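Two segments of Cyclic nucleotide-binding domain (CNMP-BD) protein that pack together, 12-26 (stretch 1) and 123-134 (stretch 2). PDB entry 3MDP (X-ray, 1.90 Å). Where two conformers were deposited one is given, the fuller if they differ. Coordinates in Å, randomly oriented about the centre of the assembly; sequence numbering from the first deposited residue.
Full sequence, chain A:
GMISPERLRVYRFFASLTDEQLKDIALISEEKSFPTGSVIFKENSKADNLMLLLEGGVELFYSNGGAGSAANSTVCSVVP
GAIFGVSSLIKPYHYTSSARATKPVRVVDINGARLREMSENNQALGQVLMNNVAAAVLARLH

Stretch 1 (12-26) RFFASLTDEQLKDIA
Stretch 2 (123-134) QALGQVLMNNVA

A helix that packs against an irregular segment commonly pairs an apolar seam with a few directional polar bonds, and two segments of this cyclic nucleotide-binding domain protein illustrate the principle. Residues 123-134 form one continuous helix, with phi/psi near -60/-45 throughout. Against it lies a stretch that begins with a weakly bonded helical turn, passes through Ser-16 (-88/-10), Leu-17 (-73/149) and Thr-18 (-67/165), and enters a second helix at Asp-19. The axes of helices 19-26 and 123-134 cross at -80° and approach to 11.6 Å. The chains run in opposing register: CA of Gln-21 lies 7.2 Å from CA of Leu-125, CA of Leu-17 lies 7.6 Å from CA of Val-128, and CA of Phe-13 lies 5.7 Å from CA of Asn-132. The contact buries 479 Å², both sides summed.

Along the helix, Ala-124 comes first, its CB 4.3 Å from NE2 of Gln-21. Leu-125 (chi1 t, chi2 p) follows, its CD1 standing 3.8 Å from CG of Gln-21, 4.2 Å from CD2 of Leu-17 and 4.4 Å from CD1 of Ile-25. Gln-21 (m, t, chi3 -12°) lays its CG against Leu-125, while its OE1 accepts from Thr-18 N (3.0 Å) and its backbone N donates to Thr-18 OG1 (3.1 Å). The second of these is the capping bond, with Thr-18 (chi1 p) at the N-cap position; the first returns from the Thr-18 backbone to the Gln-21 side chain.

One turn on, Val-128 (chi1 p) points toward stretch 1. Its CG1 packs 3.6 Å from CD2 of Leu-17 (m, t), and its CG2 lies 3.7 Å from OG of Ser-16. Leu-129 (m, t) leaves sideways, but its end comes nearer; CD2 sits 4.2 Å from CD1 of Ile-25 (m, t) and 4.0 Å from CZ of Phe-13, joining two apolar residues from separate parts of stretch 1.

The polar bonds converge on Asn-132 (chi1 m, chi2 7°). Its ND2 donates to Phe-13 O at 2.9 Å (142°) and to Ser-16 OG at 3.1 Å (166°), Ser-16 having chi1 p. One amide group thus uses both hydrogens to secure the turn. A water donates to Asn-132 OD1 at 3.0 Å and makes a weak bond with Ser-16 OG at 3.5 Å.

Phe-13 (chi1 t, chi2 83°) completes the packing: CD1 lies 3.6 Å from CB of Asn-132, and CE1 approaches CG2 of Val-133 (chi1 t) at 3.8 Å, with Val-133 N at the ring edge.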

ATOM      1  N   ARG A  12      -3.412 -14.705   1.915  1.00 13.89           N
ATOM      2  CA  ARG A  12      -2.344 -13.869   2.496  1.00 16.17           C
ATOM      3  C   ARG A  12      -2.872 -12.733   3.338  1.00 13.48           C
ATOM      4  O   ARG A  12      -2.376 -12.484   4.422  1.00 14.34           O
ATOM      5  CB  ARG A  12      -1.463 -13.275   1.382  1.00 19.90           C
ATOM      6  CG  ARG A  12      -0.032 -13.137   1.746  1.00 29.69           C
ATOM      7  CD  ARG A  12       0.798 -13.746   0.651  1.00 37.71           C
ATOM      8  NE  ARG A  12       2.083 -14.214   1.147  1.00 44.38           N
ATOM      9  CZ  ARG A  12       2.886 -15.008   0.455  1.00 48.68           C
ATOM     10  NH1 ARG A  12       2.526 -15.437  -0.755  1.00 49.96           N
ATOM     11  NH2 ARG A  12       4.050 -15.383   0.972  1.00 55.00           N
ATOM     12  N   PHE A  13      -3.869 -12.031   2.832  1.00 12.25           N
ATOM     13  CA  PHE A  13      -4.382 -10.849   3.517  1.00 13.91           C
ATOM     14  C   PHE A  13      -4.893 -11.188   4.927  1.00 15.46           C
ATOM     15  O   PHE A  13      -4.758 -10.385   5.833  1.00 16.53           O
ATOM     16  CB  PHE A  13      -5.471 -10.193   2.666  1.00 14.70           C
ATOM     17  CG  PHE A  13      -6.004  -8.927   3.226  1.00 14.98           C
ATOM     18  CD1 PHE A  13      -5.342  -7.718   3.017  1.00 17.40           C
ATOM     19  CD2 PHE A  13      -7.177  -8.923   3.950  1.00 16.72           C
ATOM     20  CE1 PHE A  13      -5.836  -6.533   3.531  1.00 17.86           C
ATOM     21  CE2 PHE A  13      -7.674  -7.738   4.482  1.00 20.25           C
ATOM     22  CZ  PHE A  13      -7.002  -6.535   4.261  1.00 17.07           C
ATOM     23  N   PHE A  14      -5.436 -12.397   5.094  1.00 15.69           N
ATOM     24  CA  PHE A  14      -6.091 -12.801   6.311  1.00 14.94           C
ATOM     25  C   PHE A  14      -5.287 -13.745   7.214  1.00 17.31           C
ATOM     26  O   PHE A  14      -5.665 -13.906   8.386  1.00 16.18           O
ATOM     27  CB  PHE A  14      -7.390 -13.534   5.959  1.00 16.44           C
ATOM     28  CG  PHE A  14      -8.378 -12.698   5.264  1.00 17.53           C
ATOM     29  CD1 PHE A  14      -9.126 -11.768   5.968  1.00 22.78           C
ATOM     30  CD2 PHE A  14      -8.553 -12.805   3.902  1.00 21.40           C
ATOM     31  CE1 PHE A  14     -10.050 -10.980   5.324  1.00 25.90           C
ATOM     32  CE2 PHE A  14      -9.476 -12.008   3.254  1.00 27.25           C
ATOM     33  CZ  PHE A  14     -10.228 -11.105   3.972  1.00 27.45           C
ATOM     34  N   ALA A  15      -4.220 -14.353   6.666  1.00 15.86           N
ATOM     35  CA  ALA A  15      -3.470 -15.424   7.316  1.00 17.62           C
ATOM     36  C   ALA A  15      -2.870 -15.017   8.697  1.00 20.56           C
ATOM     37  O   ALA A  15      -2.721 -15.873   9.565  1.00 23.21           O
ATOM     38  CB  ALA A  15      -2.368 -15.965   6.360  1.00 14.43           C
ATOM     39  N   SER A  16      -2.544 -13.730   8.863  1.00 24.27           N
ATOM     40  CA  SER A  16      -1.922 -13.153  10.087  1.00 26.14           C
ATOM     41  C   SER A  16      -2.908 -12.698  11.172  1.00 26.49           C
ATOM     42  O   SER A  16      -2.484 -12.345  12.270  1.00 26.95           O
ATOM     43  CB  SER A  16      -1.055 -11.926   9.720  1.00 26.81           C
ATOM     44  OG  SER A  16      -1.814 -10.837   9.147  1.00 32.57           O
ATOM     45  N   LEU A  17      -4.205 -12.664  10.866  1.00 23.68           N
ATOM     46  CA  LEU A  17      -5.212 -12.164  11.829  1.00 20.86           C
ATOM     47  C   LEU A  17      -5.466 -13.138  12.976  1.00 19.08           C
ATOM     48  O   LEU A  17      -5.367 -14.350  12.818  1.00 16.54           O
ATOM     49  CB  LEU A  17      -6.532 -11.863  11.118  1.00 21.76           C
ATOM     50  CG  LEU A  17      -6.487 -10.801  10.010  1.00 26.49           C
ATOM     51  CD1 LEU A  17      -7.846 -10.634   9.373  1.00 26.23           C
ATOM     52  CD2 LEU A  17      -5.992  -9.464  10.519  1.00 28.62           C
ATOM     53  N   THR A  18      -5.799 -12.603  14.143  1.00 17.64           N
ATOM     54  CA  THR A  18      -6.230 -13.448  15.252  1.00 17.72           C
ATOM     55  C   THR A  18      -7.573 -14.095  14.935  1.00 17.76           C
ATOM     56  O   THR A  18      -8.313 -13.660  14.038  1.00 14.37           O
ATOM     57  CB  THR A  18      -6.436 -12.645  16.536  1.00 18.79           C
ATOM     58  OG1 THR A  18      -7.510 -11.705  16.323  1.00 19.74           O
ATOM     59  CG2 THR A  18      -5.158 -11.914  16.922  1.00 17.30           C
ATOM     60  N   ASP A  19      -7.907 -15.116  15.713  1.00 18.89           N
ATOM     61  CA  ASP A  19      -9.165 -15.829  15.526  1.00 20.55           C
ATOM     62  C   ASP A  19     -10.368 -14.911  15.712  1.00 18.14           C
ATOM     63  O   ASP A  19     -11.327 -14.998  14.943  1.00 19.19           O
ATOM     64  CB  ASP A  19      -9.254 -17.014  16.492  1.00 23.22           C
ATOM     65  CG  ASP A  19      -8.272 -18.127  16.143  1.00 26.76           C
ATOM     66  OD1 ASP A  19      -7.965 -18.328  14.936  1.00 31.58           O
ATOM     67  OD2 ASP A  19      -7.827 -18.812  17.083  1.00 33.93           O
ATOM     68  N   GLU A  20     -10.311 -14.034  16.716  1.00 18.31           N
ATOM     69  CA  GLU A  20     -11.401 -13.074  16.958  1.00 19.08           C
ATOM     70  C   GLU A  20     -11.530 -12.122  15.777  1.00 17.75           C
ATOM     71  O   GLU A  20     -12.633 -11.849  15.306  1.00 17.22           O
ATOM     72  CB  GLU A  20     -11.197 -12.289  18.272  1.00 20.40           C
ATOM     73  CG  GLU A  20     -12.223 -11.143  18.488  1.00 22.44           C
ATOM     74  CD  GLU A  20     -12.228 -10.574  19.904  1.00 23.07           C
ATOM     75  OE1 GLU A  20     -12.541 -11.328  20.838  1.00 17.60           O
ATOM     76  OE2 GLU A  20     -11.954  -9.361  20.075  1.00 25.53           O
ATOM     77  N   GLN A  21     -10.400 -11.622  15.287  1.00 17.71           N
ATOM     78  CA  GLN A  21     -10.411 -10.733  14.134  1.00 15.65           C
ATOM     79  C   GLN A  21     -11.038 -11.421  12.901  1.00 14.41           C
ATOM     80  O   GLN A  21     -11.816 -10.809  12.180  1.00 11.06           O
ATOM     81  CB  GLN A  21      -9.001 -10.203  13.839  1.00 15.78           C
ATOM     82  CG  GLN A  21      -8.460  -9.193  14.882  1.00 15.54           C
ATOM     83  CD  GLN A  21      -6.945  -8.934  14.768  1.00 19.38           C
ATOM     84  OE1 GLN A  21      -6.225  -9.650  14.069  1.00 18.67           O
ATOM     85  NE2 GLN A  21      -6.473  -7.884  15.434  1.00 21.37           N
ATOM     86  N   LEU A  22     -10.741 -12.699  12.674  1.00 16.26           N
ATOM     87  CA  LEU A  22     -11.304 -13.388  11.512  1.00 17.06           C
ATOM     88  C   LEU A  22     -12.819 -13.573  11.642  1.00 14.29           C
ATOM     89  O   LEU A  22     -13.560 -13.325  10.676  1.00 13.68           O
ATOM     90  CB  LEU A  22     -10.593 -14.724  11.210  1.00 19.33           C
ATOM     91  CG  LEU A  22      -9.242 -14.565  10.480  1.00 23.80           C
ATOM     92  CD1 LEU A  22      -8.661 -15.922  10.135  1.00 27.58           C
ATOM     93  CD2 LEU A  22      -9.347 -13.737   9.214  1.00 26.79           C
ATOM     94  N   LYS A  23     -13.280 -13.973  12.820  1.00 14.36           N
ATOM     95  CA  LYS A  23     -14.723 -14.049  13.120  1.00 14.13           C
ATOM     96  C   LYS A  23     -15.423 -12.693  12.923  1.00 12.89           C
ATOM     97  O   LYS A  23     -16.515 -12.606  12.350  1.00 12.35           O
ATOM     98  CB  LYS A  23     -14.955 -14.503  14.575  1.00 13.91           C
ATOM     99  N   ASP A  24     -14.792 -11.635  13.411  1.00 11.11           N
ATOM    100  CA  ASP A  24     -15.338 -10.291  13.235  1.00 11.30           C
ATOM    101  C   ASP A  24     -15.439  -9.901  11.770  1.00 11.14           C
ATOM    102  O   ASP A  24     -16.488  -9.423  11.337  1.00 11.45           O
ATOM    103  CB  ASP A  24     -14.529  -9.253  14.018  1.00 12.88           C
ATOM    104  CG  ASP A  24     -14.870  -9.259  15.505  1.00 13.93           C
ATOM    105  OD1 ASP A  24     -16.032  -9.562  15.864  1.00 13.25           O
ATOM    106  OD2 ASP A  24     -13.981  -8.964  16.330  1.00 17.10           O
ATOM    107  N   ILE A  25     -14.380 -10.137  10.991  1.00 12.81           N
ATOM    108  CA  ILE A  25     -14.405  -9.802   9.557  1.00 14.38           C
ATOM    109  C   ILE A  25     -15.428 -10.675   8.822  1.00 15.12           C
ATOM    110  O   ILE A  25     -16.164 -10.169   7.978  1.00 12.13           O
ATOM    111  CB  ILE A  25     -12.985  -9.890   8.890  1.00 18.18           C
ATOM    112  CG1 ILE A  25     -12.096  -8.784   9.430  1.00 19.90           C
ATOM    113  CG2 ILE A  25     -13.080  -9.784   7.369  1.00 19.40           C
ATOM    114  CD1 ILE A  25     -10.619  -8.941   9.118  1.00 26.99           C
ATOM    115  N   ALA A  26     -15.499 -11.964   9.162  1.00 14.41           N
ATOM    116  CA  ALA A  26     -16.505 -12.878   8.567  1.00 16.28           C
ATOM    117  C   ALA A  26     -17.942 -12.374   8.719  1.00 15.01           C
ATOM    118  O   ALA A  26     -18.774 -12.460   7.791  1.00 12.01           O
ATOM    119  CB  ALA A  26     -16.377 -14.290   9.169  1.00 18.08           C
ATOM    120  N   GLN A 123      -7.378  -0.136  17.348  1.00 28.81           N
ATOM    121  CA  GLN A 123      -6.024   0.177  16.852  1.00 30.98           C
ATOM    122  C   GLN A 123      -5.278  -1.069  16.333  1.00 30.51           C
ATOM    123  O   GLN A 123      -4.539  -0.988  15.355  1.00 28.80           O
ATOM    124  CB  GLN A 123      -5.184   0.875  17.943  1.00 32.13           C
ATOM    125  CG  GLN A 123      -3.703   1.171  17.548  1.00 38.27           C
ATOM    126  CD  GLN A 123      -2.882   1.907  18.641  1.00 42.71           C
ATOM    127  OE1 GLN A 123      -3.275   1.969  19.806  1.00 45.65           O
ATOM    128  NE2 GLN A 123      -1.732   2.465  18.246  1.00 46.61           N
ATOM    129  N   ALA A 124      -5.470  -2.209  16.993  1.00 29.18           N
ATOM    130  CA  ALA A 124      -4.760  -3.425  16.621  1.00 28.50           C
ATOM    131  C   ALA A 124      -5.223  -3.908  15.248  1.00 27.49           C
ATOM    132  O   ALA A 124      -4.397  -4.179  14.388  1.00 27.91           O
ATOM    133  CB  ALA A 124      -4.949  -4.517  17.680  1.00 28.31           C
ATOM    134  N   LEU A 125      -6.534  -4.012  15.042  1.00 23.82           N
ATOM    135  CA  LEU A 125      -7.050  -4.381  13.739  1.00 25.21           C
ATOM    136  C   LEU A 125      -6.690  -3.323  12.672  1.00 24.85           C
ATOM    137  O   LEU A 125      -6.266  -3.687  11.586  1.00 26.94           O
ATOM    138  CB  LEU A 125      -8.555  -4.658  13.784  1.00 26.01           C
ATOM    139  CG  LEU A 125      -9.155  -5.233  12.498  1.00 29.67           C
ATOM    140  CD1 LEU A 125      -8.516  -6.568  12.124  1.00 30.67           C
ATOM    141  CD2 LEU A 125     -10.668  -5.375  12.635  1.00 33.77           C
ATOM    142  N   GLY A 126      -6.825  -2.036  12.984  1.00 23.57           N
ATOM    143  CA  GLY A 126      -6.437  -0.954  12.056  1.00 22.44           C
ATOM    144  C   GLY A 126      -5.009  -1.061  11.532  1.00 21.55           C
ATOM    145  O   GLY A 126      -4.758  -0.980  10.326  1.00 20.33           O
ATOM    146  N   GLN A 127      -4.072  -1.284  12.439  1.00 21.02           N
ATOM    147  CA  GLN A 127      -2.668  -1.474  12.069  1.00 21.44           C
ATOM    148  C   GLN A 127      -2.453  -2.680  11.122  1.00 18.72           C
ATOM    149  O   GLN A 127      -1.729  -2.571  10.133  1.00 19.58           O
ATOM    150  CB  GLN A 127      -1.802  -1.656  13.328  1.00 20.71           C
ATOM    151  CG  GLN A 127      -1.455  -0.355  14.060  1.00 27.71           C
ATOM    152  N   VAL A 128      -3.054  -3.824  11.431  1.00 17.49           N
ATOM    153  CA  VAL A 128      -2.807  -5.019  10.630  1.00 17.25           C
ATOM    154  C   VAL A 128      -3.451  -4.878   9.268  1.00 16.55           C
ATOM    155  O   VAL A 128      -2.847  -5.262   8.273  1.00 13.64           O
ATOM    156  CB  VAL A 128      -3.294  -6.329  11.312  1.00 18.95           C
ATOM    157  CG1 VAL A 128      -4.796  -6.286  11.575  1.00 23.06           C
ATOM    158  CG2 VAL A 128      -2.946  -7.527  10.451  1.00 18.31           C
ATOM    159  N   LEU A 129      -4.686  -4.356   9.228  1.00 15.05           N
ATOM    160  CA  LEU A 129      -5.379  -4.144   7.974  1.00 15.49           C
ATOM    161  C   LEU A 129      -4.606  -3.205   7.045  1.00 12.97           C
ATOM    162  O   LEU A 129      -4.486  -3.475   5.853  1.00 13.63           O
ATOM    163  CB  LEU A 129      -6.784  -3.603   8.201  1.00 14.17           C
ATOM    164  CG  LEU A 129      -7.778  -4.584   8.864  1.00 19.28           C
ATOM    165  CD1 LEU A 129      -9.096  -3.864   9.088  1.00 17.87           C
ATOM    166  CD2 LEU A 129      -7.989  -5.851   8.054  1.00 17.42           C
HETATM  167  N   MSE A 130      -4.087  -2.112   7.579  1.00 14.17           N
HETATM  168  CA  MSE A 130      -3.340  -1.157   6.738  1.00 15.24           C
HETATM  169  C   MSE A 130      -2.033  -1.749   6.260  1.00 13.07           C
HETATM  170  O   MSE A 130      -1.662  -1.562   5.103  1.00 14.97           O
HETATM  171  CB  MSE A 130      -3.032   0.139   7.482  1.00 16.12           C
HETATM  172  CG  MSE A 130      -4.225   0.970   7.809  1.00 19.97           C
HETATM  173 SE   MSE A 130      -5.304   1.379   6.234  0.75 22.97          SE
HETATM  174  CE  MSE A 130      -4.062   2.075   5.053  1.00  9.76           C
ATOM    175  N   ASN A 131      -1.315  -2.428   7.153  1.00 12.99           N
ATOM    176  CA  ASN A 131      -0.102  -3.157   6.748  1.00 13.33           C
ATOM    177  C   ASN A 131      -0.386  -4.099   5.594  1.00 11.90           C
ATOM    178  O   ASN A 131       0.299  -4.109   4.568  1.00 12.14           O
ATOM    179  CB  ASN A 131       0.487  -3.948   7.926  1.00 12.85           C
ATOM    180  CG  ASN A 131       1.799  -4.593   7.578  1.00 12.78           C
ATOM    181  OD1 ASN A 131       1.857  -5.743   7.144  1.00 21.01           O
ATOM    182  ND2 ASN A 131       2.831  -3.840   7.684  1.00 12.08           N
ATOM    183  N   ASN A 132      -1.424  -4.906   5.773  1.00 10.77           N
ATOM    184  CA  ASN A 132      -1.783  -5.924   4.790  1.00 12.42           C
ATOM    185  C   ASN A 132      -2.280  -5.368   3.466  1.00 11.39           C
ATOM    186  O   ASN A 132      -1.994  -5.949   2.404  1.00 10.96           O
ATOM    187  CB  ASN A 132      -2.737  -6.938   5.438  1.00 10.94           C
ATOM    188  CG  ASN A 132      -2.030  -7.767   6.542  1.00 17.30           C
ATOM    189  OD1 ASN A 132      -0.868  -7.494   6.919  1.00 15.89           O
ATOM    190  ND2 ASN A 132      -2.726  -8.757   7.067  1.00 16.80           N
ATOM    191  N   VAL A 133      -3.000  -4.251   3.514  0.50 11.26           N
ATOM    192  CA  VAL A 133      -3.391  -3.546   2.295  0.50 10.98           C
ATOM    193  C   VAL A 133      -2.138  -3.083   1.555  0.50 10.98           C
ATOM    194  O   VAL A 133      -1.963  -3.386   0.366  0.50 10.21           O
ATOM    195  CB  VAL A 133      -4.292  -2.356   2.602  0.50 10.89           C
ATOM    196  CG1 VAL A 133      -4.273  -1.346   1.443  0.50 10.17           C
ATOM    197  CG2 VAL A 133      -5.706  -2.832   2.910  0.50 12.42           C
ATOM    198  N   ALA A 134      -1.249  -2.398   2.275  1.00 10.29           N
ATOM    199  CA  ALA A 134       0.031  -1.932   1.709  1.00 11.11           C
ATOM    200  C   ALA A 134       0.839  -3.096   1.085  1.00 11.92           C
ATOM    201  O   ALA A 134       1.304  -3.012  -0.063  1.00 11.09           O
ATOM    202  CB  ALA A 134       0.867  -1.182   2.762  1.00 10.63           C
TER
HETATM  203  O   HOH W   1       0.965  -8.753   8.864  1.00 25.17           O